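Local coordinates for protein adhesin LabA (Helicobacter pylori, PDB 6GMM) that probably helps the bacterium attach to the gastric mucosa as a lectin-like adhesin with specificity for the LacdiNAc glycan motif, at residues A[48-53]-A[257-262]; A[56-61]-A[298-303]; A[28-33]-A[429-434]. All blocks are in the same frame, centred on the assembly; numbering follows the deposited sequence.

Contact 1 of 3, residues A[48-53]-A[257-262]; sequences NLINDK and EQSKIV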
ATOM      1  N   ASN A  48       2.325  15.569  -0.804  1.00 30.54           N
ATOM      2  CA  ASN A  48       3.403  14.688  -1.241  1.00 30.87           C
ATOM      3  C   ASN A  48       2.904  13.295  -1.643  1.00 34.38           C
ATOM      4  O   ASN A  48       3.526  12.660  -2.493  1.00 35.93           O
ATOM      5  CB  ASN A  48       4.509  14.609  -0.203  1.00 35.28           C
ATOM      6  CG  ASN A  48       5.607  15.608  -0.471  1.00 68.88           C
ATOM      7  OD1 ASN A  48       6.636  15.280  -1.075  1.00 62.41           O
ATOM      8  ND2 ASN A  48       5.399  16.858  -0.065  1.00 65.70           N
ATOM      9  N   LEU A  49       1.770  12.833  -1.070  1.00 27.18           N
ATOM     10  CA  LEU A  49       1.213  11.520  -1.428  1.00 24.59           C
ATOM     11  C   LEU A  49       0.328  11.549  -2.682  1.00 27.10           C
ATOM     12  O   LEU A  49       0.506  10.735  -3.573  1.00 26.05           O
ATOM     13  CB  LEU A  49       0.459  10.903  -0.235  1.00 22.80           C
ATOM     14  CG  LEU A  49       1.319  10.239   0.841  1.00 25.33           C
ATOM     15  CD1 LEU A  49       0.560  10.142   2.176  1.00 23.68           C
ATOM     16  CD2 LEU A  49       1.823   8.859   0.413  1.00 24.00           C
ATOM     17  N   ILE A  50      -0.597  12.498  -2.768  1.00 24.10           N
ATOM     18  CA  ILE A  50      -1.567  12.543  -3.854  1.00 24.27           C
ATOM     19  C   ILE A  50      -1.233  13.557  -4.995  1.00 29.33           C
ATOM     20  O   ILE A  50      -1.937  13.566  -5.996  1.00 27.49           O
ATOM     21  CB  ILE A  50      -2.984  12.773  -3.241  1.00 27.78           C
ATOM     22  CG1 ILE A  50      -3.093  14.155  -2.552  1.00 29.02           C
ATOM     23  CG2 ILE A  50      -3.359  11.620  -2.285  1.00 26.69           C
ATOM     24  CD1 ILE A  50      -4.452  14.817  -2.547  1.00 36.04           C
ATOM     25  N   ASN A  51      -0.202  14.403  -4.870  1.00 28.04           N
ATOM     26  CA  ASN A  51       0.100  15.293  -6.002  1.00 29.91           C
ATOM     27  C   ASN A  51       1.391  14.917  -6.703  1.00 35.55           C
ATOM     28  O   ASN A  51       1.586  15.305  -7.859  1.00 37.28           O
ATOM     29  CB  ASN A  51       0.122  16.772  -5.611  1.00 33.29           C
ATOM     30  CG  ASN A  51      -1.196  17.359  -5.175  1.00 47.88           C
ATOM     31  OD1 ASN A  51      -1.226  18.341  -4.448  1.00 41.48           O
ATOM     32  ND2 ASN A  51      -2.310  16.832  -5.651  1.00 40.63           N
ATOM     33  N   ASP A  52       2.276  14.182  -6.010  1.00 31.23           N
ATOM     34  CA  ASP A  52       3.560  13.735  -6.545  1.00 31.49           C
ATOM     35  C   ASP A  52       3.505  12.358  -7.152  1.00 35.29           C
ATOM     36  O   ASP A  52       2.665  11.537  -6.768  1.00 34.81           O
ATOM     37  CB  ASP A  52       4.658  13.755  -5.475  1.00 33.33           C
ATOM     38  CG  ASP A  52       5.153  15.136  -5.138  1.00 51.92           C
ATOM     39  OD1 ASP A  52       5.190  15.999  -6.056  1.00 53.79           O
ATOM     40  OD2 ASP A  52       5.505  15.364  -3.958  1.00 60.33           O
ATOM     41  N   LYS A  53       4.439  12.098  -8.074  1.00 31.37           N
ATOM     42  CA  LYS A  53       4.556  10.823  -8.752  1.00 30.84           C
ATOM     43  C   LYS A  53       5.817  10.093  -8.267  1.00 36.13           C
ATOM     44  O   LYS A  53       5.720   9.008  -7.689  1.00 34.15           O
ATOM     45  CB  LYS A  53       4.592  11.018 -10.286  1.00 32.57           C
ATOM     46  CG  LYS A  53       3.325  11.617 -10.897  1.00 37.21           C
ATOM     47  CD  LYS A  53       3.337  11.441 -12.417  1.00 47.13           C
ATOM     48  CE  LYS A  53       2.238  12.192 -13.131  1.00 51.58           C
ATOM     49  NZ  LYS A  53       2.038  11.694 -14.516  1.00 43.44           N
ATOM     50  N   GLU A 257      -8.200   3.955  -2.365  1.00 24.04           N
ATOM     51  CA  GLU A 257      -9.445   4.310  -1.657  1.00 25.50           C
ATOM     52  C   GLU A 257      -9.147   5.356  -0.559  1.00 29.27           C
ATOM     53  O   GLU A 257      -9.875   6.345  -0.417  1.00 27.12           O
ATOM     54  CB  GLU A 257     -10.062   3.068  -0.966  1.00 27.39           C
ATOM     55  CG  GLU A 257     -11.140   2.350  -1.764  1.00 38.58           C
ATOM     56  CD  GLU A 257     -12.403   3.154  -2.035  1.00 58.31           C
ATOM     57  OE1 GLU A 257     -13.216   3.346  -1.100  1.00 47.37           O
ATOM     58  OE2 GLU A 257     -12.598   3.555  -3.203  1.00 51.35           O
ATOM     59  N   GLN A 258      -8.063   5.115   0.214  1.00 25.43           N
ATOM     60  CA  GLN A 258      -7.630   5.954   1.327  1.00 24.57           C
ATOM     61  C   GLN A 258      -7.192   7.324   0.839  1.00 28.99           C
ATOM     62  O   GLN A 258      -7.288   8.285   1.597  1.00 30.96           O
ATOM     63  CB  GLN A 258      -6.497   5.268   2.131  1.00 24.73           C
ATOM     64  CG  GLN A 258      -6.922   3.983   2.865  1.00 17.04           C
ATOM     65  CD  GLN A 258      -7.898   4.274   3.977  1.00 37.69           C
ATOM     66  OE1 GLN A 258      -7.656   5.130   4.833  1.00 31.84           O
ATOM     67  NE2 GLN A 258      -9.039   3.587   3.984  1.00 23.35           N
ATOM     68  N   SER A 259      -6.736   7.416  -0.422  1.00 24.24           N
ATOM     69  CA  SER A 259      -6.312   8.665  -1.037  1.00 24.64           C
ATOM     70  C   SER A 259      -7.503   9.594  -1.231  1.00 30.58           C
ATOM     71  O   SER A 259      -7.296  10.803  -1.274  1.00 32.08           O
ATOM     72  CB  SER A 259      -5.612   8.407  -2.366  1.00 29.92           C
ATOM     73  OG  SER A 259      -4.391   7.716  -2.153  1.00 38.44           O
ATOM     74  N   LYS A 260      -8.749   9.053  -1.320  1.00 25.93           N
ATOM     75  CA  LYS A 260      -9.960   9.897  -1.401  1.00 26.55           C
ATOM     76  C   LYS A 260     -10.038  10.749  -0.130  1.00 31.19           C
ATOM     77  O   LYS A 260     -10.391  11.930  -0.197  1.00 32.98           O
ATOM     78  CB  LYS A 260     -11.241   9.039  -1.443  1.00 28.68           C
ATOM     79  CG  LYS A 260     -11.480   8.238  -2.712  1.00 28.31           C
ATOM     80  CD  LYS A 260     -12.773   7.430  -2.560  1.00 32.34           C
ATOM     81  CE  LYS A 260     -13.143   6.680  -3.819  1.00 43.05           C
ATOM     82  NZ  LYS A 260     -14.308   5.774  -3.591  1.00 51.53           N
ATOM     83  N   ILE A 261      -9.752  10.119   1.042  1.00 24.45           N
ATOM     84  CA  ILE A 261      -9.778  10.764   2.346  1.00 24.00           C
ATOM     85  C   ILE A 261      -8.755  11.907   2.357  1.00 27.28           C
ATOM     86  O   ILE A 261      -9.139  13.050   2.581  1.00 28.45           O
ATOM     87  CB  ILE A 261      -9.592   9.774   3.529  1.00 26.52           C
ATOM     88  CG1 ILE A 261     -10.613   8.604   3.486  1.00 27.87           C
ATOM     89  CG2 ILE A 261      -9.660  10.515   4.864  1.00 26.50           C
ATOM     90  CD1 ILE A 261     -10.227   7.343   4.323  1.00 30.81           C
ATOM     91  N   VAL A 262      -7.485  11.604   2.033  1.00 21.26           N
ATOM     92  CA  VAL A 262      -6.396  12.583   1.956  1.00 20.07           C
ATOM     93  C   VAL A 262      -6.813  13.716   1.042  1.00 23.25           C
ATOM     94  O   VAL A 262      -6.680  14.861   1.432  1.00 25.01           O
ATOM     95  CB  VAL A 262      -5.103  11.918   1.440  1.00 21.71           C
ATOM     96  CG1 VAL A 262      -3.972  12.924   1.344  1.00 21.81           C
ATOM     97  CG2 VAL A 262      -4.699  10.741   2.310  1.00 20.17           C
TER
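Ile-50 packs against Ser-259 and Val-262 where the C-terminal end of helix 32-50 meets helix 239-264. Its branch methyl CG2 does most of the work. CG2 lies 3.9 Å from Val-262 CG1 and also 3.9 Å from Ser-259 CB, so one methyl touches two residues of the facing helix. Ile-50 CG1 adds a looser touch, 4.2 Å from Val-262 CG1. The two branched side chains pass alongside each other in opposite directions. For Val-262, the first torsion explains the touch: CG1 is trans to the backbone N (chi1 179°) and is the methyl that meets Ile-50. Ser-259 lays its CB and, slightly farther off, its OG (4.0 Å from Ile-50 CG2) against the isoleucine. The same OG is hydrogen-bonded to Ala-255 O one turn earlier. The serine hydroxyl is thus satisfied within its own helix, and the contact between the segments is apolar.

This is helix-to-helix packing in the helical body of the SabA-like adhesion domain. Helix 287-311 closes the same core, with Ile-300 touching Leu-49, Ser-259 and Val-262. Ile-50 also reaches Ala-266, and its carbonyl O is hydrogen-bonded to Ser-156 OG.

The outer face of helix 239-264 is different. There Lys-260 and Glu-257 are both exposed and form a salt bridge, Lys-260 NZ lying 2.8 Å from Glu-257 OE2. The ammonium comes on the syn side of the carboxylate, 22° out of its plane. The CB of Lys-260 points away from segment 48-53.

Contact 2 of 3, residues A[56-61]-A[298-303]; sequences SPAYQA and AEILNR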
ATOM      1  N   SER A  56       6.154   9.664  -4.318  1.00 24.66           N
ATOM      2  CA  SER A  56       4.947   9.218  -3.642  1.00 22.85           C
ATOM      3  C   SER A  56       4.914   7.707  -3.522  1.00 23.96           C
ATOM      4  O   SER A  56       4.726   7.046  -4.537  1.00 25.24           O
ATOM      5  CB  SER A  56       3.677   9.709  -4.322  1.00 25.39           C
ATOM      6  OG  SER A  56       2.573   8.960  -3.833  1.00 32.00           O
ATOM      7  N   PRO A  57       4.999   7.141  -2.295  1.00 19.39           N
ATOM      8  CA  PRO A  57       4.864   5.682  -2.154  1.00 18.66           C
ATOM      9  C   PRO A  57       3.496   5.170  -2.623  1.00 23.10           C
ATOM     10  O   PRO A  57       3.422   4.028  -3.049  1.00 24.46           O
ATOM     11  CB  PRO A  57       5.073   5.437  -0.662  1.00 19.41           C
ATOM     12  CG  PRO A  57       5.753   6.686  -0.141  1.00 22.57           C
ATOM     13  CD  PRO A  57       5.212   7.795  -0.980  1.00 19.44           C
ATOM     14  N   ALA A  58       2.448   6.017  -2.618  1.00 19.40           N
ATOM     15  CA  ALA A  58       1.107   5.638  -3.077  1.00 19.63           C
ATOM     16  C   ALA A  58       1.172   5.395  -4.614  1.00 24.98           C
ATOM     17  O   ALA A  58       0.947   4.278  -5.087  1.00 22.28           O
ATOM     18  CB  ALA A  58       0.121   6.752  -2.751  1.00 20.55           C
ATOM     19  N   TYR A  59       1.599   6.427  -5.366  1.00 22.64           N
ATOM     20  CA  TYR A  59       1.793   6.369  -6.811  1.00 21.39           C
ATOM     21  C   TYR A  59       2.742   5.236  -7.207  1.00 22.41           C
ATOM     22  O   TYR A  59       2.373   4.446  -8.063  1.00 22.14           O
ATOM     23  CB  TYR A  59       2.314   7.712  -7.327  1.00 23.32           C
ATOM     24  CG  TYR A  59       2.318   7.791  -8.836  1.00 26.01           C
ATOM     25  CD1 TYR A  59       1.200   8.247  -9.532  1.00 27.93           C
ATOM     26  CD2 TYR A  59       3.457   7.464  -9.567  1.00 26.50           C
ATOM     27  CE1 TYR A  59       1.222   8.384 -10.918  1.00 29.32           C
ATOM     28  CE2 TYR A  59       3.500   7.629 -10.946  1.00 28.33           C
ATOM     29  CZ  TYR A  59       2.367   8.044 -11.624  1.00 32.00           C
ATOM     30  OH  TYR A  59       2.414   8.171 -12.984  1.00 30.07           O
ATOM     31  N   GLN A  60       3.935   5.122  -6.569  1.00 18.64           N
ATOM     32  CA  GLN A  60       4.857   4.024  -6.899  1.00 18.60           C
ATOM     33  C   GLN A  60       4.230   2.686  -6.553  1.00 20.20           C
ATOM     34  O   GLN A  60       4.491   1.727  -7.260  1.00 18.13           O
ATOM     35  CB  GLN A  60       6.206   4.153  -6.181  1.00 20.25           C
ATOM     36  CG  GLN A  60       6.926   5.464  -6.461  1.00 29.83           C
ATOM     37  CD  GLN A  60       7.319   5.546  -7.906  1.00 34.38           C
ATOM     38  OE1 GLN A  60       7.958   4.641  -8.440  1.00 29.01           O
ATOM     39  NE2 GLN A  60       6.903   6.610  -8.578  1.00 23.06           N
ATOM     40  N   ALA A  61       3.381   2.605  -5.504  1.00 17.81           N
ATOM     41  CA  ALA A  61       2.757   1.294  -5.189  1.00 17.46           C
ATOM     42  C   ALA A  61       1.874   0.820  -6.317  1.00 21.38           C
ATOM     43  O   ALA A  61       1.933  -0.359  -6.685  1.00 22.64           O
ATOM     44  CB  ALA A  61       1.976   1.340  -3.879  1.00 17.21           C
ATOM     45  N   ALA A 298      -1.453   7.268   7.149  1.00 21.79           N
ATOM     46  CA  ALA A 298      -0.722   6.160   7.752  1.00 21.73           C
ATOM     47  C   ALA A 298      -1.065   4.848   7.079  1.00 25.99           C
ATOM     48  O   ALA A 298      -0.158   4.014   6.935  1.00 26.47           O
ATOM     49  CB  ALA A 298      -0.981   6.084   9.246  1.00 21.84           C
ATOM     50  N   GLU A 299      -2.358   4.665   6.644  1.00 21.98           N
ATOM     51  CA  GLU A 299      -2.820   3.443   5.935  1.00 21.77           C
ATOM     52  C   GLU A 299      -2.147   3.301   4.600  1.00 22.74           C
ATOM     53  O   GLU A 299      -1.588   2.248   4.316  1.00 23.11           O
ATOM     54  CB  GLU A 299      -4.343   3.393   5.745  1.00 23.63           C
ATOM     55  CG  GLU A 299      -5.031   2.296   6.536  1.00 37.41           C
ATOM     56  CD  GLU A 299      -4.692   0.868   6.155  1.00 59.03           C
ATOM     57  OE1 GLU A 299      -3.625   0.372   6.583  1.00 54.51           O
ATOM     58  OE2 GLU A 299      -5.545   0.211   5.516  1.00 53.92           O
ATOM     59  N   ILE A 300      -2.165   4.381   3.790  1.00 18.02           N
ATOM     60  CA  ILE A 300      -1.480   4.466   2.498  1.00 17.29           C
ATOM     61  C   ILE A 300      -0.052   3.947   2.652  1.00 20.62           C
ATOM     62  O   ILE A 300       0.364   3.072   1.903  1.00 21.91           O
ATOM     63  CB  ILE A 300      -1.506   5.908   1.973  1.00 19.14           C
ATOM     64  CG1 ILE A 300      -2.947   6.307   1.592  1.00 18.90           C
ATOM     65  CG2 ILE A 300      -0.508   6.093   0.829  1.00 19.76           C
ATOM     66  CD1 ILE A 300      -3.140   7.702   1.236  1.00 26.62           C
ATOM     67  N   LEU A 301       0.661   4.425   3.657  1.00 17.15           N
ATOM     68  CA  LEU A 301       2.021   3.979   3.938  1.00 17.49           C
ATOM     69  C   LEU A 301       2.096   2.477   4.277  1.00 21.20           C
ATOM     70  O   LEU A 301       2.966   1.765   3.743  1.00 19.81           O
ATOM     71  CB  LEU A 301       2.638   4.858   5.040  1.00 17.81           C
ATOM     72  CG  LEU A 301       2.890   6.311   4.587  1.00 22.63           C
ATOM     73  CD1 LEU A 301       3.502   7.165   5.703  1.00 23.59           C
ATOM     74  CD2 LEU A 301       3.714   6.360   3.287  1.00 25.58           C
ATOM     75  N   ASN A 302       1.128   1.981   5.087  1.00 17.63           N
ATOM     76  CA  ASN A 302       1.059   0.563   5.469  1.00 17.68           C
ATOM     77  C   ASN A 302       0.956  -0.244   4.179  1.00 22.71           C
ATOM     78  O   ASN A 302       1.788  -1.130   3.946  1.00 24.21           O
ATOM     79  CB  ASN A 302      -0.175   0.295   6.364  1.00 18.54           C
ATOM     80  CG  ASN A 302      -0.472  -1.164   6.657  1.00 59.21           C
ATOM     81  OD1 ASN A 302      -1.147  -1.866   5.890  1.00 59.25           O
ATOM     82  ND2 ASN A 302      -0.004  -1.643   7.796  1.00 54.73           N
ATOM     83  N   ARG A 303      -0.021   0.127   3.324  1.00 18.03           N
ATOM     84  CA  ARG A 303      -0.296  -0.536   2.047  1.00 18.28           C
ATOM     85  C   ARG A 303       0.859  -0.479   1.056  1.00 19.95           C
ATOM     86  O   ARG A 303       1.190  -1.521   0.501  1.00 19.43           O
ATOM     87  CB  ARG A 303      -1.601  -0.015   1.430  1.00 16.72           C
ATOM     88  CG  ARG A 303      -2.811  -0.257   2.340  1.00 16.58           C
ATOM     89  CD  ARG A 303      -2.979  -1.719   2.716  1.00 22.30           C
ATOM     90  NE  ARG A 303      -3.937  -1.862   3.810  1.00 34.39           N
ATOM     91  CZ  ARG A 303      -4.453  -3.015   4.219  1.00 47.28           C
ATOM     92  NH1 ARG A 303      -5.333  -3.039   5.212  1.00 32.26           N
ATOM     93  NH2 ARG A 303      -4.119  -4.151   3.617  1.00 35.55           N
TER
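Ala-58 and Pro-57 meet Ile-300 and Leu-301 through two separate apolar touches. Ala-58 CB sits 3.7 Å from Ile-300 CG2. This branch methyl is trans to the backbone N of Ile-300, while CG1 lies beside that N (chi1 -68°). In the second touch, the proline ring and the leucine side chain meet at a slant, with Pro-57 CG 4.0 Å from Leu-301 CD2. Leu-301 starts off alongside segment 56-61, and its CD2 branch turns in to the proline.

Just before Pro-57, Ser-56 is the N-cap of helix 57-76. Its OG accepts a nearly straight bond from Tyr-59 N (3.1 Å, 169°) and a weak one from Ala-58 N. The same OG is hydrogen-bonded to Leu-49 O, which ties the helix start to the end of helix 32-50.

Farther out on helix 287-311, Arg-303 and Glu-299 form a salt bridge, side-on. Arg-303 NE and NH1 both reach Glu-299 OE2, at 3.1 and 3.3 Å, with the carboxylate oxygen close to the guanidinium plane. Arg-303 NH2 also bonds Asn-251 OD1 of helix 239-264. Around the contact, Leu-301 packs on helix 369-386 and Pro-57 on helix 354-366.

Contact 3 of 3, residues A[28-33]-A[429-434]; sequences QSADPN and QGIQDN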
ATOM      1  N   GLN A  28       0.286  18.793  24.632  1.00 26.90           N
ATOM      2  CA  GLN A  28       0.329  19.144  23.211  1.00 26.33           C
ATOM      3  C   GLN A  28      -1.009  19.740  22.724  1.00 30.18           C
ATOM      4  O   GLN A  28      -0.995  20.733  21.993  1.00 32.50           O
ATOM      5  CB  GLN A  28       0.688  17.918  22.384  1.00 26.93           C
ATOM      6  CG  GLN A  28       1.950  18.065  21.552  1.00 44.98           C
ATOM      7  CD  GLN A  28       2.172  16.862  20.650  1.00 63.46           C
ATOM      8  OE1 GLN A  28       1.922  15.700  21.019  1.00 51.13           O
ATOM      9  NE2 GLN A  28       2.668  17.111  19.444  1.00 58.33           N
ATOM     10  N   SER A  29      -2.155  19.182  23.180  1.00 24.86           N
ATOM     11  CA  SER A  29      -3.517  19.624  22.811  1.00 24.79           C
ATOM     12  C   SER A  29      -3.857  21.046  23.217  1.00 30.56           C
ATOM     13  O   SER A  29      -4.846  21.606  22.731  1.00 30.31           O
ATOM     14  CB  SER A  29      -4.566  18.688  23.397  1.00 25.37           C
ATOM     15  OG  SER A  29      -4.304  17.336  23.082  1.00 34.03           O
ATOM     16  N   ALA A  30      -3.083  21.601  24.163  1.00 28.15           N
ATOM     17  CA  ALA A  30      -3.268  22.945  24.681  1.00 29.11           C
ATOM     18  C   ALA A  30      -2.295  23.950  24.031  1.00 33.67           C
ATOM     19  O   ALA A  30      -2.242  25.108  24.446  1.00 33.08           O
ATOM     20  CB  ALA A  30      -3.067  22.925  26.194  1.00 29.91           C
ATOM     21  N   ASP A  31      -1.550  23.518  23.000  1.00 31.49           N
ATOM     22  CA  ASP A  31      -0.529  24.354  22.374  1.00 31.12           C
ATOM     23  C   ASP A  31      -0.857  24.673  20.903  1.00 33.80           C
ATOM     24  O   ASP A  31      -0.647  23.810  20.057  1.00 32.40           O
ATOM     25  CB  ASP A  31       0.837  23.658  22.548  1.00 32.31           C
ATOM     26  CG  ASP A  31       2.070  24.431  22.126  1.00 44.87           C
ATOM     27  OD1 ASP A  31       1.918  25.542  21.571  1.00 47.78           O
ATOM     28  OD2 ASP A  31       3.190  23.905  22.311  1.00 49.23           O
ATOM     29  N   PRO A  32      -1.351  25.905  20.567  1.00 31.98           N
ATOM     30  CA  PRO A  32      -1.687  26.208  19.152  1.00 32.47           C
ATOM     31  C   PRO A  32      -0.517  26.117  18.182  1.00 37.37           C
ATOM     32  O   PRO A  32      -0.734  25.759  17.033  1.00 38.47           O
ATOM     33  CB  PRO A  32      -2.302  27.613  19.182  1.00 35.47           C
ATOM     34  CG  PRO A  32      -2.064  28.154  20.547  1.00 38.39           C
ATOM     35  CD  PRO A  32      -1.682  27.034  21.468  1.00 33.24           C
ATOM     36  N   ASN A  33       0.716  26.369  18.660  1.00 34.33           N
ATOM     37  CA  ASN A  33       1.948  26.232  17.883  1.00 33.35           C
ATOM     38  C   ASN A  33       2.108  24.759  17.478  1.00 33.87           C
ATOM     39  O   ASN A  33       2.271  24.491  16.295  1.00 33.25           O
ATOM     40  CB  ASN A  33       3.137  26.706  18.710  1.00 38.93           C
ATOM     41  CG  ASN A  33       4.478  26.309  18.163  1.00 61.07           C
ATOM     42  OD1 ASN A  33       4.973  26.897  17.195  1.00 53.47           O
ATOM     43  ND2 ASN A  33       5.100  25.313  18.798  1.00 49.76           N
ATOM     44  N   GLN A 429      -7.481  27.930  30.087  1.00 42.36           N
ATOM     45  CA  GLN A 429      -7.833  26.802  29.191  1.00 39.96           C
ATOM     46  C   GLN A 429      -8.792  25.778  29.825  1.00 45.17           C
ATOM     47  O   GLN A 429      -9.328  24.939  29.113  1.00 43.97           O
ATOM     48  CB  GLN A 429      -6.557  26.083  28.708  1.00 38.83           C
ATOM     49  CG  GLN A 429      -5.642  26.980  27.887  1.00 42.96           C
ATOM     50  CD  GLN A 429      -4.322  26.349  27.534  1.00 57.48           C
ATOM     51  OE1 GLN A 429      -3.505  26.004  28.408  1.00 47.09           O
ATOM     52  NE2 GLN A 429      -4.061  26.250  26.229  1.00 50.86           N
ATOM     53  N   GLY A 430      -8.970  25.826  31.146  1.00 43.93           N
ATOM     54  CA  GLY A 430      -9.836  24.891  31.858  1.00 44.48           C
ATOM     55  C   GLY A 430      -9.187  23.571  32.232  1.00 49.41           C
ATOM     56  O   GLY A 430      -9.883  22.569  32.447  1.00 49.35           O
ATOM     57  N   ILE A 431      -7.843  23.572  32.296  1.00 45.73           N
ATOM     58  CA  ILE A 431      -7.008  22.432  32.685  1.00 44.74           C
ATOM     59  C   ILE A 431      -6.541  22.762  34.116  1.00 47.77           C
ATOM     60  O   ILE A 431      -5.421  23.243  34.339  1.00 46.92           O
ATOM     61  CB  ILE A 431      -5.846  22.160  31.671  1.00 47.22           C
ATOM     62  CG1 ILE A 431      -6.388  21.969  30.227  1.00 47.33           C
ATOM     63  CG2 ILE A 431      -4.992  20.943  32.106  1.00 47.71           C
ATOM     64  CD1 ILE A 431      -5.419  22.410  29.127  1.00 53.28           C
ATOM     65  N   GLN A 432      -7.463  22.555  35.070  1.00 45.16           N
ATOM     66  CA  GLN A 432      -7.275  22.838  36.496  1.00 45.85           C
ATOM     67  C   GLN A 432      -6.217  21.955  37.163  1.00 48.46           C
ATOM     68  O   GLN A 432      -5.678  22.342  38.196  1.00 49.03           O
ATOM     69  CB  GLN A 432      -8.615  22.786  37.263  1.00 48.32           C
ATOM     70  CG  GLN A 432      -9.330  21.430  37.259  1.00 71.23           C
ATOM     71  CD  GLN A 432     -10.297  21.286  36.107  1.00 92.57           C
ATOM     72  OE1 GLN A 432     -11.414  21.816  36.132  1.00 91.65           O
ATOM     73  NE2 GLN A 432      -9.901  20.547  35.081  1.00 77.55           N
ATOM     74  N   ASP A 433      -5.932  20.769  36.598  1.00 43.24           N
ATOM     75  CA  ASP A 433      -4.935  19.871  37.180  1.00 42.32           C
ATOM     76  C   ASP A 433      -3.823  19.582  36.195  1.00 43.30           C
ATOM     77  O   ASP A 433      -4.070  19.168  35.053  1.00 40.93           O
ATOM     78  CB  ASP A 433      -5.572  18.586  37.733  1.00 44.55           C
ATOM     79  CG  ASP A 433      -6.336  18.813  39.022  1.00 61.02           C
ATOM     80  OD1 ASP A 433      -7.517  19.209  38.947  1.00 62.62           O
ATOM     81  OD2 ASP A 433      -5.740  18.620  40.109  1.00 69.52           O
ATOM     82  N   ASN A 434      -2.601  19.883  36.630  1.00 37.69           N
ATOM     83  CA  ASN A 434      -1.387  19.690  35.865  1.00 36.26           C
ATOM     84  C   ASN A 434      -0.737  18.425  36.378  1.00 37.19           C
ATOM     85  O   ASN A 434      -0.406  18.335  37.562  1.00 36.80           O
ATOM     86  CB  ASN A 434      -0.472  20.901  36.012  1.00 39.11           C
ATOM     87  CG  ASN A 434      -0.554  21.865  34.854  1.00 69.03           C
ATOM     88  OD1 ASN A 434      -1.633  22.131  34.294  1.00 57.07           O
ATOM     89  ND2 ASN A 434       0.594  22.415  34.476  1.00 65.99           N
TER
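Ala-30 and Gln-429 are the residues whose CA atoms come nearest, 7.5 Å apart, where a type I beta turn from Gln-28 to Asp-31 faces the loop before strand 433-437. Gln-429 bridges the gap with its amide. Its NE2 donates to Ala-30 O at 2.8 Å, with an angle of 145° at the hydrogen. The donor lies in the carbonyl plane, on a lone pair, and the oxygen is only 6° out of the glutamine amide plane. The side chain is extended beyond CG (chi2 174°), which carries the amide across to the turn. NE2 also donates to Phe-278 O, so two carbonyls help fix the amide's rotation.

The turn joins helix 4-28 to helix 32-50, and strand 433-437 forms a two-stranded antiparallel sheet with strand 419-423. The contact therefore brings an early interhelical turn against the hairpin connection near the C-terminus, at the protein surface.

Ala-30 CB lies beside the amide, 3.5 Å from Gln-429 NE2, and makes an apolar touch with Ile-431 CD1 at 3.8 Å. Ile-431 in turn rests on Phe-388 and Tyr-392 of helix 388-408. Asp-31 points its CB away and N-caps helix 32-50, its OD1 accepting a weak bond from Asn-33 N.

Contacts 1 and 2 are neighbours, their centres 8 Å apart. Helices 32-50 and 57-76 follow each other in the chain, as do helices 239-264 and 287-311, so the two contacts pair one set of helices with the other. Their segments alternate along the sequence. Lys-53 O and Gln-60 NE2, 2.8 Å apart, probably form a hydrogen bond between them. Contact 3 stands apart, with its centre 32 Å from that of contact 1 and 34 Å from that of contact 2. Its nearest atoms stay about 18 Å from contact 1 and about 15 Å from contact 2. It shares helix 32-50 with contact 1, at the opposite end. In sequence, contacts 1 and 2 both fall between the two segments of contact 3.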